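Local coordinates for protein Hia (Adhesin) (Haemophilus influenzae, PDB 3EMF) that serves as a trimeric autotransporter adhesin of the bacterial outer membrane, this chain being its second binding domain, which probably attaches the bacterium to host cells, at residues A[7-12]-A[39-44]. Sequence-based numbering, arbitrary orientation.
Sequences NKLKAY and LNLNEK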
# COMPACT_ATOMS: atom_id res chain seq x y z
N ASN A 7 3.35 3.81 -21.13
CA ASN A 7 2.27 4.78 -21.05
C ASN A 7 2.83 6.13 -20.62
O ASN A 7 4.04 6.25 -20.41
CB ASN A 7 1.10 4.28 -20.18
CG ASN A 7 1.50 4.05 -18.74
OD1 ASN A 7 2.31 4.79 -18.19
ND2 ASN A 7 0.91 3.03 -18.11
N LYS A 8 1.98 7.14 -20.52
CA LYS A 8 2.44 8.52 -20.33
C LYS A 8 2.39 8.99 -18.88
O LYS A 8 2.64 10.16 -18.61
CB LYS A 8 1.62 9.48 -21.21
CG LYS A 8 2.09 9.60 -22.65
CD LYS A 8 1.10 10.46 -23.45
CE LYS A 8 1.62 10.83 -24.83
NZ LYS A 8 0.78 11.87 -25.50
N LEU A 9 2.08 8.09 -17.95
CA LEU A 9 2.07 8.43 -16.53
C LEU A 9 3.39 9.01 -16.03
O LEU A 9 4.47 8.48 -16.30
CB LEU A 9 1.73 7.20 -15.68
CG LEU A 9 0.34 6.60 -15.84
CD1 LEU A 9 0.24 5.24 -15.10
CD2 LEU A 9 -0.74 7.59 -15.37
N LYS A 10 3.28 10.08 -15.25
CA LYS A 10 4.45 10.71 -14.65
C LYS A 10 4.46 10.43 -13.16
O LYS A 10 3.49 9.90 -12.61
CB LYS A 10 4.43 12.23 -14.85
CG LYS A 10 4.15 12.68 -16.28
CD LYS A 10 4.02 14.20 -16.36
CE LYS A 10 3.64 14.65 -17.77
NZ LYS A 10 4.68 14.29 -18.78
N ALA A 11 5.56 10.77 -12.52
CA ALA A 11 5.67 10.69 -11.08
C ALA A 11 5.48 12.09 -10.51
O ALA A 11 5.74 13.09 -11.18
CB ALA A 11 7.04 10.16 -10.70
N TYR A 12 5.04 12.17 -9.27
CA TYR A 12 5.07 13.44 -8.59
C TYR A 12 6.52 13.93 -8.54
O TYR A 12 7.45 13.13 -8.39
CB TYR A 12 4.52 13.30 -7.19
CG TYR A 12 3.03 13.13 -7.19
CD1 TYR A 12 2.20 14.16 -7.58
CD2 TYR A 12 2.45 11.92 -6.82
CE1 TYR A 12 0.82 14.00 -7.59
CE2 TYR A 12 1.09 11.75 -6.82
CZ TYR A 12 0.27 12.79 -7.20
OH TYR A 12 -1.10 12.61 -7.20
N LEU A 39 3.88 7.40 -8.31
CA LEU A 39 3.13 7.52 -9.55
C LEU A 39 2.07 8.60 -9.40
O LEU A 39 1.37 8.68 -8.39
CB LEU A 39 2.47 6.18 -9.90
CG LEU A 39 2.11 5.91 -11.37
CD1 LEU A 39 3.35 6.04 -12.25
CD2 LEU A 39 1.48 4.51 -11.50
N ASN A 40 1.96 9.44 -10.42
CA ASN A 40 0.90 10.42 -10.45
C ASN A 40 -0.27 9.87 -11.26
O ASN A 40 -0.30 9.97 -12.47
CB ASN A 40 1.38 11.75 -11.03
CG ASN A 40 0.29 12.80 -10.99
OD1 ASN A 40 -0.85 12.49 -10.62
ND2 ASN A 40 0.62 14.03 -11.36
N LEU A 41 -1.23 9.26 -10.57
CA LEU A 41 -2.33 8.61 -11.27
C LEU A 41 -3.42 9.59 -11.69
O LEU A 41 -4.21 9.31 -12.59
CB LEU A 41 -2.91 7.48 -10.41
CG LEU A 41 -2.08 6.20 -10.39
CD1 LEU A 41 -2.70 5.18 -9.43
CD2 LEU A 41 -1.96 5.60 -11.78
N ASN A 42 -3.45 10.76 -11.06
CA ASN A 42 -4.58 11.66 -11.22
C ASN A 42 -4.30 12.92 -12.03
O ASN A 42 -4.97 13.94 -11.85
CB ASN A 42 -5.13 12.04 -9.85
CG ASN A 42 -6.59 12.45 -9.90
OD1 ASN A 42 -7.01 13.35 -9.18
ND2 ASN A 42 -7.36 11.78 -10.75
N GLU A 43 -3.33 12.85 -12.94
CA GLU A 43 -2.95 14.02 -13.74
C GLU A 43 -3.96 14.33 -14.86
O GLU A 43 -4.36 13.45 -15.63
CB GLU A 43 -1.54 13.87 -14.31
CG GLU A 43 -0.88 15.20 -14.72
CD GLU A 43 0.59 15.04 -15.14
OE1 GLU A 43 1.06 13.89 -15.23
OE2 GLU A 43 1.26 16.07 -15.38
N LYS A 44 -4.35 15.60 -14.95
CA LYS A 44 -5.40 16.03 -15.87
C LYS A 44 -4.87 16.93 -16.97
O LYS A 44 -3.75 17.47 -16.86
CB LYS A 44 -6.50 16.75 -15.10
CG LYS A 44 -7.38 15.80 -14.33
CD LYS A 44 -8.16 16.51 -13.25
CE LYS A 44 -9.36 15.66 -12.85
NZ LYS A 44 -8.97 14.24 -12.71
O HOH W 1 0.87 11.19 -14.58
O HOH W 2 3.63 14.91 -11.67
O HOH W 3 -2.05 9.80 -7.68
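Asn40 lies at the heart of the pairing between 7-12 and 39-44. Its backbone N donates to Lys10 O at 2.7 Å, in the carbonyl plane and fairly straight (N-H...O 158°). This bond belongs to a single beta bridge between Ala11 and Leu39. Asn40 CG is anti to the backbone N (chi1 -177°), which lays the side chain over one face of the Tyr12 ring. Asn40 CB sits 4.0 Å from the Tyr12 ring centroid, nearly on the normal, as a CH-pi contact. The amide stacks over the same ring, the two planes 18° apart. Asn40 OD1 accepts from Asn42 N at 3.2 Å, closing an Asx turn, with the donor above the carbonyl plane. This bond and a water on Asn40 ND2 limit the amide's rotation. Leu9 meets 39-44 through its two methyls: CD1 touches Leu39 CD2 (3.9 Å) and Leu41 CD2, and CD2 lies against Asn40 O. Val60 of the second subunit packs on Leu9, and Leu63 of that subunit on Leu39.

The Lys10 side is looser and watery. The aliphatic chain of Lys10 crosses the Glu43 carboxylate obliquely, with CD 3.2 Å from Glu43 OE1. Lys10 NZ stays 5.1 Å from Glu43 OE1, so the opposite charges may attract but form no direct pair. One water accepts from Lys10 N and donates to Asn40 O and Glu43 OE1. Another links Ala11 O to Asn40 ND2. A single beta bridge with an adjoining Asx turn thus joins two loops that flank helix 24-30 in the N-terminal, GIN-family part of this trimeric adhesin domain.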